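Local coordinates for regulatory protein BlaR1 (Bacillus licheniformis, PDB 1NRF) that is a penicillin receptor that probably senses beta-lactams through acylation of a serine in its extracellular C-terminal sensor domain and relays the signal to the cytoplasm, at residues T87-Q92 with F116-R121; K166-N171 with T182-I187; G234-R237 with S241-A244. One frame throughout, in Å; residues are numbered along the deposited sequence.

Interaction 1 (T87-Q92 with F116-R121); sequences TWDGTQ and FQKLDR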
ATOM      1  N   THR A  87      13.809  -0.105  19.688  1.00 55.14           N
ATOM      2  CA  THR A  87      14.246  -1.397  20.216  1.00 56.16           C
ATOM      3  C   THR A  87      13.049  -2.319  20.404  1.00 56.68           C
ATOM      4  O   THR A  87      11.954  -1.874  20.751  1.00 55.34           O
ATOM      5  CB  THR A  87      14.978  -1.245  21.579  1.00 57.02           C
ATOM      6  OG1 THR A  87      16.169  -0.466  21.401  1.00 56.53           O
ATOM      7  CG2 THR A  87      15.353  -2.613  22.148  1.00 55.54           C
ATOM      8  N   TRP A  88      13.256  -3.609  20.177  1.00 58.82           N
ATOM      9  CA  TRP A  88      12.164  -4.550  20.318  1.00 61.54           C
ATOM     10  C   TRP A  88      12.134  -5.262  21.674  1.00 61.78           C
ATOM     11  O   TRP A  88      13.163  -5.670  22.216  1.00 60.06           O
ATOM     12  CB  TRP A  88      12.194  -5.570  19.173  1.00 63.12           C
ATOM     13  CG  TRP A  88      13.249  -6.597  19.293  1.00 63.78           C
ATOM     14  CD1 TRP A  88      14.593  -6.390  19.339  1.00 64.77           C
ATOM     15  CD2 TRP A  88      13.053  -8.013  19.386  1.00 64.26           C
ATOM     16  NE1 TRP A  88      15.254  -7.593  19.457  1.00 65.82           N
ATOM     17  CE2 TRP A  88      14.332  -8.605  19.488  1.00 64.37           C
ATOM     18  CE3 TRP A  88      11.921  -8.838  19.392  1.00 63.61           C
ATOM     19  CZ2 TRP A  88      14.511  -9.985  19.598  1.00 64.86           C
ATOM     20  CZ3 TRP A  88      12.099 -10.209  19.501  1.00 64.63           C
ATOM     21  CH2 TRP A  88      13.388 -10.769  19.601  1.00 65.50           C
ATOM     22  N   ASP A  89      10.919  -5.388  22.201  1.00 62.36           N
ATOM     23  CA  ASP A  89      10.652  -6.024  23.481  1.00 62.74           C
ATOM     24  C   ASP A  89      11.566  -7.217  23.702  1.00 62.78           C
ATOM     25  O   ASP A  89      12.507  -7.171  24.492  1.00 63.13           O
ATOM     26  CB  ASP A  89       9.200  -6.505  23.518  1.00 62.27           C
ATOM     27  CG  ASP A  89       8.273  -5.632  22.690  1.00 63.22           C
ATOM     28  OD1 ASP A  89       8.425  -5.591  21.445  1.00 61.28           O
ATOM     29  OD2 ASP A  89       7.390  -4.986  23.291  1.00 62.97           O
ATOM     30  N   GLY A  90      11.264  -8.287  22.981  1.00 62.53           N
ATOM     31  CA  GLY A  90      12.017  -9.519  23.084  1.00 61.92           C
ATOM     32  C   GLY A  90      11.034 -10.595  22.685  1.00 61.75           C
ATOM     33  O   GLY A  90      11.338 -11.788  22.696  1.00 61.96           O
ATOM     34  N   THR A  91       9.834 -10.138  22.333  1.00 61.54           N
ATOM     35  CA  THR A  91       8.746 -11.008  21.905  1.00 61.30           C
ATOM     36  C   THR A  91       9.154 -11.828  20.689  1.00 60.73           C
ATOM     37  O   THR A  91       9.582 -11.279  19.676  1.00 59.84           O
ATOM     38  CB  THR A  91       7.499 -10.186  21.526  1.00 61.77           C
ATOM     39  OG1 THR A  91       7.070  -9.413  22.656  1.00 61.33           O
ATOM     40  CG2 THR A  91       6.368 -11.110  21.068  1.00 60.19           C
ATOM     41  N   GLN A  92       9.018 -13.144  20.800  1.00 61.24           N
ATOM     42  CA  GLN A  92       9.362 -14.048  19.712  1.00 61.13           C
ATOM     43  C   GLN A  92       8.173 -14.096  18.748  1.00 60.03           C
ATOM     44  O   GLN A  92       7.294 -14.946  18.883  1.00 59.70           O
ATOM     45  CB  GLN A  92       9.650 -15.450  20.270  1.00 62.83           C
ATOM     46  CG  GLN A  92      10.367 -16.403  19.312  1.00 66.89           C
ATOM     47  CD  GLN A  92      10.408 -17.851  19.813  1.00 68.83           C
ATOM     48  OE1 GLN A  92      11.053 -18.713  19.212  1.00 69.51           O
ATOM     49  NE2 GLN A  92       9.711 -18.119  20.913  1.00 69.36           N
ATOM     50  N   PHE A 116       4.812  -0.240  13.614  1.00 36.48           N
ATOM     51  CA  PHE A 116       3.785   0.743  13.296  1.00 38.37           C
ATOM     52  C   PHE A 116       2.658   0.708  14.317  1.00 39.37           C
ATOM     53  O   PHE A 116       2.036   1.733  14.600  1.00 39.50           O
ATOM     54  CB  PHE A 116       3.254   0.516  11.872  1.00 37.56           C
ATOM     55  CG  PHE A 116       4.315   0.665  10.811  1.00 36.56           C
ATOM     56  CD1 PHE A 116       5.158  -0.404  10.491  1.00 36.41           C
ATOM     57  CD2 PHE A 116       4.544   1.902  10.207  1.00 34.07           C
ATOM     58  CE1 PHE A 116       6.219  -0.234   9.593  1.00 34.57           C
ATOM     59  CE2 PHE A 116       5.599   2.081   9.310  1.00 34.50           C
ATOM     60  CZ  PHE A 116       6.440   1.011   9.004  1.00 33.08           C
ATOM     61  N   GLN A 117       2.413  -0.468  14.884  1.00 40.61           N
ATOM     62  CA  GLN A 117       1.378  -0.625  15.899  1.00 40.21           C
ATOM     63  C   GLN A 117       1.714   0.218  17.128  1.00 42.17           C
ATOM     64  O   GLN A 117       0.883   0.983  17.621  1.00 43.45           O
ATOM     65  CB  GLN A 117       1.260  -2.095  16.299  1.00 38.91           C
ATOM     66  CG  GLN A 117      -0.040  -2.755  15.878  1.00 35.95           C
ATOM     67  CD  GLN A 117      -0.008  -4.260  16.062  1.00 35.67           C
ATOM     68  OE1 GLN A 117      -1.049  -4.918  16.082  1.00 37.53           O
ATOM     69  NE2 GLN A 117       1.191  -4.817  16.183  1.00 33.80           N
ATOM     70  N   LYS A 118       2.937   0.078  17.626  1.00 42.72           N
ATOM     71  CA  LYS A 118       3.344   0.839  18.792  1.00 44.17           C
ATOM     72  C   LYS A 118       3.460   2.302  18.397  1.00 45.00           C
ATOM     73  O   LYS A 118       3.555   3.186  19.250  1.00 45.49           O
ATOM     74  CB  LYS A 118       4.673   0.305  19.342  1.00 46.64           C
ATOM     75  CG  LYS A 118       4.611  -1.182  19.760  1.00 49.29           C
ATOM     76  CD  LYS A 118       5.612  -1.557  20.876  1.00 51.25           C
ATOM     77  CE  LYS A 118       7.075  -1.462  20.445  1.00 52.25           C
ATOM     78  NZ  LYS A 118       8.026  -1.912  21.518  1.00 51.75           N
ATOM     79  N   LEU A 119       3.431   2.547  17.091  1.00 44.49           N
ATOM     80  CA  LEU A 119       3.519   3.898  16.548  1.00 44.40           C
ATOM     81  C   LEU A 119       2.111   4.488  16.548  1.00 44.97           C
ATOM     82  O   LEU A 119       1.918   5.664  16.854  1.00 45.64           O
ATOM     83  CB  LEU A 119       4.070   3.838  15.120  1.00 45.03           C
ATOM     84  CG  LEU A 119       5.103   4.862  14.634  1.00 43.82           C
ATOM     85  CD1 LEU A 119       6.229   5.005  15.642  1.00 41.88           C
ATOM     86  CD2 LEU A 119       5.647   4.411  13.285  1.00 41.90           C
ATOM     87  N   ASP A 120       1.129   3.650  16.217  1.00 44.82           N
ATOM     88  CA  ASP A 120      -0.277   4.054  16.174  1.00 44.87           C
ATOM     89  C   ASP A 120      -0.843   4.260  17.579  1.00 43.92           C
ATOM     90  O   ASP A 120      -1.730   5.089  17.785  1.00 42.14           O
ATOM     91  CB  ASP A 120      -1.118   2.995  15.435  1.00 47.23           C
ATOM     92  CG  ASP A 120      -1.026   3.113  13.909  1.00 50.16           C
ATOM     93  OD1 ASP A 120      -0.191   3.899  13.408  1.00 52.05           O
ATOM     94  OD2 ASP A 120      -1.792   2.412  13.206  1.00 49.60           O
ATOM     95  N   ARG A 121      -0.329   3.495  18.538  1.00 43.62           N
ATOM     96  CA  ARG A 121      -0.775   3.590  19.926  1.00 43.96           C
ATOM     97  C   ARG A 121      -0.293   4.870  20.597  1.00 43.56           C
ATOM     98  O   ARG A 121      -0.946   5.386  21.507  1.00 43.14           O
ATOM     99  CB  ARG A 121      -0.284   2.373  20.720  1.00 46.58           C
ATOM    100  CG  ARG A 121      -0.964   1.060  20.333  1.00 49.62           C
ATOM    101  CD  ARG A 121      -0.047  -0.135  20.556  1.00 52.83           C
ATOM    102  NE  ARG A 121      -0.718  -1.413  20.315  1.00 53.46           N
ATOM    103  CZ  ARG A 121      -0.084  -2.578  20.211  1.00 53.21           C
ATOM    104  NH1 ARG A 121       1.238  -2.624  20.315  1.00 53.64           N
ATOM    105  NH2 ARG A 121      -0.770  -3.699  20.029  1.00 54.74           N
TER
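K118, on the surface of helix 113-123, reaches across to D89 in the loop between helices 66-76 and 104-110. Along 116-121, F116 comes first; its ring points into the fold, while its carbonyl O accepts the helical bond from D120 N at 2.7 Å. One residue on, Q117 carries the helix round, its carbonyl O taking R121 N at 2.9 Å. K118 follows and makes the contact. Its chain leaves the helix with CG beside the backbone N and then bends at chi3 (-66°), which swings the ammonium group toward the loop. D89 comes from the opposite direction, and its carboxylate faces NZ with both oxygens at nearly equal range: OD2 of D89 lies 3.6 Å from NZ of K118 and OD1 3.7 Å. This is a long salt bridge with no hydrogen bond across the segments. The carbonyl O of T87 lies 4.0 Å from NZ of K118, too far to count as a bond. Just past D89 the loop turns sharply at G90, whose phi of 153° calls for glycine, because a side chain there would jam against the carbonyl O of D89. L119 and D120 turn back inward: L119 packs on M86 and A73, and the carboxylate of D120 is held by hydrogen bonds to S69 and Y148. At R121, still within the helix, the guanidinium lies with one face over CB of Q117. The charges meet at the surface, where solvent probably weakens their attraction, so the loop is tied lightly. Helix 113-123 thus presents K118 to the loop and buries F116 against helices 66-76 and 104-110 in the helical part of this penicillin-binding sensor domain.

Interaction 2 (K166-N171 with T182-I187); sequences KKFYDN and TVKDSI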
ATOM      1  N   LYS A 166      -1.854   8.910  -5.348  1.00 26.75           N
ATOM      2  CA  LYS A 166      -1.488  10.056  -6.187  1.00 26.81           C
ATOM      3  C   LYS A 166      -1.546  11.338  -5.353  1.00 27.87           C
ATOM      4  O   LYS A 166      -0.682  12.216  -5.481  1.00 26.68           O
ATOM      5  CB  LYS A 166      -2.425  10.191  -7.393  1.00 27.55           C
ATOM      6  CG  LYS A 166      -2.102  11.404  -8.274  1.00 29.71           C
ATOM      7  CD  LYS A 166      -3.063  11.552  -9.431  1.00 31.26           C
ATOM      8  CE  LYS A 166      -2.860  12.876 -10.180  1.00 33.33           C
ATOM      9  NZ  LYS A 166      -1.586  12.961 -10.943  1.00 35.67           N
ATOM     10  N   LYS A 167      -2.568  11.444  -4.506  1.00 27.87           N
ATOM     11  CA  LYS A 167      -2.697  12.602  -3.621  1.00 29.87           C
ATOM     12  C   LYS A 167      -1.483  12.687  -2.689  1.00 30.34           C
ATOM     13  O   LYS A 167      -1.042  13.775  -2.311  1.00 29.35           O
ATOM     14  CB  LYS A 167      -3.976  12.507  -2.779  1.00 27.54           C
ATOM     15  CG  LYS A 167      -5.226  12.895  -3.530  1.00 26.87           C
ATOM     16  CD  LYS A 167      -6.279  13.373  -2.571  1.00 26.81           C
ATOM     17  CE  LYS A 167      -7.537  13.773  -3.312  1.00 26.37           C
ATOM     18  NZ  LYS A 167      -8.121  12.608  -4.030  1.00 25.50           N
ATOM     19  N   PHE A 168      -0.958  11.522  -2.313  1.00 31.17           N
ATOM     20  CA  PHE A 168       0.211  11.452  -1.446  1.00 31.79           C
ATOM     21  C   PHE A 168       1.459  11.884  -2.218  1.00 33.04           C
ATOM     22  O   PHE A 168       2.237  12.724  -1.759  1.00 31.84           O
ATOM     23  CB  PHE A 168       0.397  10.024  -0.930  1.00 31.42           C
ATOM     24  CG  PHE A 168       1.814   9.702  -0.559  1.00 33.35           C
ATOM     25  CD1 PHE A 168       2.628   8.993  -1.433  1.00 32.96           C
ATOM     26  CD2 PHE A 168       2.347  10.145   0.647  1.00 32.68           C
ATOM     27  CE1 PHE A 168       3.950   8.730  -1.113  1.00 32.90           C
ATOM     28  CE2 PHE A 168       3.665   9.887   0.972  1.00 32.30           C
ATOM     29  CZ  PHE A 168       4.470   9.177   0.090  1.00 32.30           C
ATOM     30  N   TYR A 169       1.630  11.286  -3.391  1.00 33.70           N
ATOM     31  CA  TYR A 169       2.755  11.566  -4.266  1.00 35.51           C
ATOM     32  C   TYR A 169       2.816  13.048  -4.612  1.00 37.60           C
ATOM     33  O   TYR A 169       3.874  13.670  -4.499  1.00 39.90           O
ATOM     34  CB  TYR A 169       2.611  10.743  -5.548  1.00 38.32           C
ATOM     35  CG  TYR A 169       3.764  10.885  -6.509  1.00 39.72           C
ATOM     36  CD1 TYR A 169       4.935  10.142  -6.336  1.00 39.01           C
ATOM     37  CD2 TYR A 169       3.701  11.784  -7.574  1.00 39.04           C
ATOM     38  CE1 TYR A 169       6.015  10.293  -7.199  1.00 39.65           C
ATOM     39  CE2 TYR A 169       4.778  11.945  -8.445  1.00 40.47           C
ATOM     40  CZ  TYR A 169       5.931  11.195  -8.251  1.00 40.82           C
ATOM     41  OH  TYR A 169       7.001  11.347  -9.105  1.00 41.55           O
ATOM     42  N   ASP A 170       1.680  13.601  -5.042  1.00 38.49           N
ATOM     43  CA  ASP A 170       1.573  15.019  -5.414  1.00 39.42           C
ATOM     44  C   ASP A 170       1.513  15.931  -4.195  1.00 39.85           C
ATOM     45  O   ASP A 170       1.738  17.137  -4.298  1.00 39.73           O
ATOM     46  CB  ASP A 170       0.310  15.282  -6.242  1.00 39.52           C
ATOM     47  CG  ASP A 170       0.337  14.600  -7.592  1.00 39.74           C
ATOM     48  OD1 ASP A 170       1.410  14.107  -7.995  1.00 39.18           O
ATOM     49  OD2 ASP A 170      -0.726  14.576  -8.252  1.00 41.72           O
ATOM     50  N   ASN A 171       1.182  15.344  -3.051  1.00 39.87           N
ATOM     51  CA  ASN A 171       1.068  16.075  -1.801  1.00 40.68           C
ATOM     52  C   ASN A 171      -0.094  17.074  -1.825  1.00 40.57           C
ATOM     53  O   ASN A 171       0.063  18.241  -1.456  1.00 41.59           O
ATOM     54  CB  ASN A 171       2.375  16.805  -1.482  1.00 41.24           C
ATOM     55  CG  ASN A 171       2.431  17.291  -0.044  1.00 43.23           C
ATOM     56  OD1 ASN A 171       3.285  18.110   0.320  1.00 42.41           O
ATOM     57  ND2 ASN A 171       1.523  16.780   0.788  1.00 42.05           N
ATOM     58  N   THR A 182      10.327  11.365   2.931  1.00 37.14           N
ATOM     59  CA  THR A 182      10.753  10.303   3.835  1.00 34.87           C
ATOM     60  C   THR A 182       9.951   9.026   3.603  1.00 33.96           C
ATOM     61  O   THR A 182      10.515   7.937   3.541  1.00 34.37           O
ATOM     62  CB  THR A 182      10.593  10.721   5.312  1.00 35.98           C
ATOM     63  OG1 THR A 182      11.243  11.980   5.532  1.00 34.80           O
ATOM     64  CG2 THR A 182      11.219   9.676   6.219  1.00 33.65           C
ATOM     65  N   VAL A 183       8.632   9.159   3.481  1.00 32.49           N
ATOM     66  CA  VAL A 183       7.782   7.994   3.240  1.00 32.63           C
ATOM     67  C   VAL A 183       8.053   7.447   1.845  1.00 31.84           C
ATOM     68  O   VAL A 183       7.944   6.238   1.608  1.00 29.36           O
ATOM     69  CB  VAL A 183       6.278   8.343   3.362  1.00 31.50           C
ATOM     70  CG1 VAL A 183       5.433   7.173   2.893  1.00 25.91           C
ATOM     71  CG2 VAL A 183       5.942   8.683   4.811  1.00 32.17           C
ATOM     72  N   LYS A 184       8.406   8.348   0.930  1.00 31.13           N
ATOM     73  CA  LYS A 184       8.698   7.963  -0.444  1.00 31.74           C
ATOM     74  C   LYS A 184       9.915   7.051  -0.490  1.00 34.05           C
ATOM     75  O   LYS A 184       9.899   6.038  -1.178  1.00 33.71           O
ATOM     76  CB  LYS A 184       8.923   9.201  -1.320  1.00 28.15           C
ATOM     77  CG  LYS A 184       7.652   9.690  -1.987  1.00 28.76           C
ATOM     78  CD  LYS A 184       7.852  10.951  -2.830  1.00 29.21           C
ATOM     79  CE  LYS A 184       6.581  11.260  -3.627  1.00 30.89           C
ATOM     80  NZ  LYS A 184       6.647  12.501  -4.461  1.00 33.57           N
ATOM     81  N   ASP A 185      10.958   7.401   0.264  1.00 36.47           N
ATOM     82  CA  ASP A 185      12.170   6.587   0.305  1.00 38.68           C
ATOM     83  C   ASP A 185      11.932   5.245   0.983  1.00 38.05           C
ATOM     84  O   ASP A 185      12.519   4.240   0.592  1.00 40.81           O
ATOM     85  CB  ASP A 185      13.293   7.307   1.053  1.00 41.95           C
ATOM     86  CG  ASP A 185      13.675   8.618   0.414  1.00 45.37           C
ATOM     87  OD1 ASP A 185      13.816   8.654  -0.827  1.00 48.97           O
ATOM     88  OD2 ASP A 185      13.850   9.611   1.153  1.00 49.07           O
ATOM     89  N   SER A 186      11.080   5.229   2.002  1.00 35.69           N
ATOM     90  CA  SER A 186      10.792   3.996   2.725  1.00 33.61           C
ATOM     91  C   SER A 186      10.210   2.899   1.834  1.00 31.59           C
ATOM     92  O   SER A 186      10.375   1.713   2.117  1.00 32.04           O
ATOM     93  CB  SER A 186       9.822   4.277   3.876  1.00 32.87           C
ATOM     94  OG  SER A 186       8.588   4.783   3.387  1.00 34.76           O
ATOM     95  N   ILE A 187       9.529   3.291   0.762  1.00 31.59           N
ATOM     96  CA  ILE A 187       8.913   2.322  -0.137  1.00 33.20           C
ATOM     97  C   ILE A 187       9.538   2.212  -1.534  1.00 34.71           C
ATOM     98  O   ILE A 187       9.074   1.428  -2.358  1.00 34.13           O
ATOM     99  CB  ILE A 187       7.430   2.626  -0.304  1.00 33.44           C
ATOM    100  CG1 ILE A 187       7.267   4.018  -0.911  1.00 34.27           C
ATOM    101  CG2 ILE A 187       6.733   2.534   1.049  1.00 33.26           C
ATOM    102  CD1 ILE A 187       5.874   4.332  -1.350  1.00 37.26           C
TER
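One face of the Y169 ring receives the ammonium group of K184, with NZ 3.4 Å above the ring plane and displaced toward the rim. The pair is a cation-pi interaction: NZ of K184 lies 3.7 Å from the centroid of the Y169 ring, 23° off its normal. At the ring edge, in plane, sits OD1 of D170, while Y218 and F227 meet Y169 in edge-to-face contacts and its hydroxyl bonds to E220. The F168 ring is approached obliquely by two groups: CZ of F168 lies 3.6 Å from CG1 of V183 and 3.8 Å from CG of K184. K184 makes its contacts through CG, CE and NZ. CG rests against F168, the extended chain beyond it carries CE to within 3.4 Å of CD1 of Y169, and NZ goes on to donate a hydrogen bond of 3.0 Å to the backbone O of Y169. With CG opposite the backbone N (chi1 -177°), the ring of Y169 lies beside its own carbonyl, which lets one ammonium group serve both. Helix 158-170 ends in a Schellman motif, with N171 at positive phi as C-prime residue, so the lysine charge is probably also favoured by the carbonyl-rich C-terminal end. The axes of segments 166-170 and 182-187 approach to 11.3 Å, with 119° between their directions, a gap bridged by side chains. Inward, V183 also packs on V67 and L74 of helix 66-76, and F168 and K184 lean on Y218 of strand 211-220, placing the contact between the helical region and the sheet.

Interaction 3 (G234-R237 with S241-A244); sequences GEKR and SSAA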
ATOM      1  N   GLY A 234      -6.817 -15.951  -3.112  1.00 40.88           N
ATOM      2  CA  GLY A 234      -6.547 -17.291  -3.600  1.00 42.74           C
ATOM      3  C   GLY A 234      -6.029 -18.177  -2.490  1.00 45.14           C
ATOM      4  O   GLY A 234      -6.131 -17.822  -1.315  1.00 45.39           O
ATOM      5  N   GLU A 235      -5.462 -19.323  -2.852  1.00 47.75           N
ATOM      6  CA  GLU A 235      -4.935 -20.240  -1.851  1.00 50.25           C
ATOM      7  C   GLU A 235      -3.439 -20.055  -1.579  1.00 50.52           C
ATOM      8  O   GLU A 235      -2.825 -20.872  -0.894  1.00 51.00           O
ATOM      9  CB  GLU A 235      -5.203 -21.682  -2.270  1.00 53.86           C
ATOM     10  CG  GLU A 235      -4.614 -22.065  -3.612  1.00 57.25           C
ATOM     11  CD  GLU A 235      -4.545 -23.570  -3.791  1.00 59.82           C
ATOM     12  OE1 GLU A 235      -3.863 -24.231  -2.975  1.00 60.04           O
ATOM     13  OE2 GLU A 235      -5.172 -24.093  -4.743  1.00 61.58           O
ATOM     14  N   LYS A 236      -2.856 -18.988  -2.120  1.00 50.25           N
ATOM     15  CA  LYS A 236      -1.439 -18.695  -1.914  1.00 49.43           C
ATOM     16  C   LYS A 236      -1.235 -18.150  -0.507  1.00 49.80           C
ATOM     17  O   LYS A 236      -1.846 -17.147  -0.134  1.00 50.53           O
ATOM     18  CB  LYS A 236      -0.952 -17.651  -2.923  1.00 49.92           C
ATOM     19  CG  LYS A 236      -0.909 -18.116  -4.360  1.00 49.26           C
ATOM     20  CD  LYS A 236       0.026 -19.296  -4.535  1.00 48.70           C
ATOM     21  CE  LYS A 236       0.834 -19.153  -5.801  1.00 48.07           C
ATOM     22  NZ  LYS A 236       1.714 -17.958  -5.701  1.00 46.13           N
ATOM     23  N   ARG A 237      -0.377 -18.806   0.271  1.00 48.68           N
ATOM     24  CA  ARG A 237      -0.100 -18.376   1.639  1.00 47.09           C
ATOM     25  C   ARG A 237       0.452 -16.950   1.667  1.00 46.26           C
ATOM     26  O   ARG A 237      -0.014 -16.104   2.437  1.00 46.83           O
ATOM     27  CB  ARG A 237       0.897 -19.331   2.299  1.00 50.31           C
ATOM     28  CG  ARG A 237       0.313 -20.666   2.751  1.00 52.54           C
ATOM     29  CD  ARG A 237      -0.392 -20.521   4.091  1.00 57.60           C
ATOM     30  NE  ARG A 237      -0.697 -21.807   4.716  1.00 59.64           N
ATOM     31  CZ  ARG A 237      -0.878 -21.976   6.024  1.00 61.83           C
ATOM     32  NH1 ARG A 237      -0.785 -20.942   6.852  1.00 60.66           N
ATOM     33  NH2 ARG A 237      -1.141 -23.184   6.509  1.00 63.33           N
ATOM     34  N   SER A 241       3.135 -11.355  -1.769  1.00 28.92           N
ATOM     35  CA  SER A 241       4.191 -11.590  -2.740  1.00 28.40           C
ATOM     36  C   SER A 241       3.597 -11.926  -4.096  1.00 26.80           C
ATOM     37  O   SER A 241       4.030 -11.414  -5.122  1.00 26.19           O
ATOM     38  CB  SER A 241       5.095 -12.742  -2.281  1.00 30.89           C
ATOM     39  OG  SER A 241       5.737 -12.436  -1.055  1.00 35.43           O
ATOM     40  N   SER A 242       2.590 -12.789  -4.091  1.00 26.33           N
ATOM     41  CA  SER A 242       1.944 -13.191  -5.325  1.00 25.81           C
ATOM     42  C   SER A 242       1.278 -12.018  -6.024  1.00 25.31           C
ATOM     43  O   SER A 242       1.295 -11.937  -7.254  1.00 26.90           O
ATOM     44  CB  SER A 242       0.928 -14.293  -5.045  1.00 26.53           C
ATOM     45  OG  SER A 242       1.589 -15.452  -4.567  1.00 29.37           O
ATOM     46  N   ALA A 243       0.689 -11.115  -5.248  1.00 22.85           N
ATOM     47  CA  ALA A 243       0.035  -9.944  -5.822  1.00 25.13           C
ATOM     48  C   ALA A 243       1.088  -9.007  -6.422  1.00 25.55           C
ATOM     49  O   ALA A 243       0.845  -8.355  -7.433  1.00 25.61           O
ATOM     50  CB  ALA A 243      -0.782  -9.210  -4.759  1.00 22.30           C
ATOM     51  N   ALA A 244       2.259  -8.943  -5.796  1.00 26.96           N
ATOM     52  CA  ALA A 244       3.324  -8.092  -6.306  1.00 28.04           C
ATOM     53  C   ALA A 244       3.789  -8.678  -7.633  1.00 29.17           C
ATOM     54  O   ALA A 244       3.911  -7.965  -8.634  1.00 27.24           O
ATOM     55  CB  ALA A 244       4.474  -8.037  -5.320  1.00 27.21           C
TER
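K236 and S242 have the nearest CA atoms of the two segments, 7.3 Å apart. G234 ends its strand fully extended, E235 turns the chain, and K236 (psi 123°) opens it again before the helix begins, while 241-244 keeps regular helical angles throughout. CB of K236 points to the helix and CB of S242 points back, so the two side chains face each other. The lysine does not stretch out: it bends at chi2, chi3 and chi4, and this folding curls the chain round the hydroxyl, with CB and CG of K236 each 3.7 Å from OG of S242. NZ then closes on the same atom, donating a hydrogen bond of 2.8 Å to OG of S242. The serine hydroxyl sits beside its backbone N (chi1 -64°) and also makes a weak hydrogen bond to the carbonyl O of A238, just before the helix. Around the pair, F31 touches both side chains, and I232 of strand 225-234 lies against S242. The buried hydroxyl thus accepts one short bond from the lysine and makes a second, weak one to the backbone at A238. A charge meets a neutral group here, and the bond ties the turn after strand 225-234 to the first turn of helix 239-253.

The three contacts share no segment and do not touch; their centres lie 24 to 26 Å apart, within one penicillin-binding domain. Interaction 2 buries the most surface between its segments, joining two helices with aromatic, aliphatic and cationic parts; it is partly buried, as is interaction 3. Interaction 1 lies on the surface and ties a loop to a helix chiefly through a long ion pair. Interaction 3 spans a short connection between a sheet strand and the helix that follows. A lysine ammonium group is central to each, but its partner changes: a carboxylate in interaction 1, a ring face with a backbone carbonyl in interaction 2, and a hydroxyl in interaction 3.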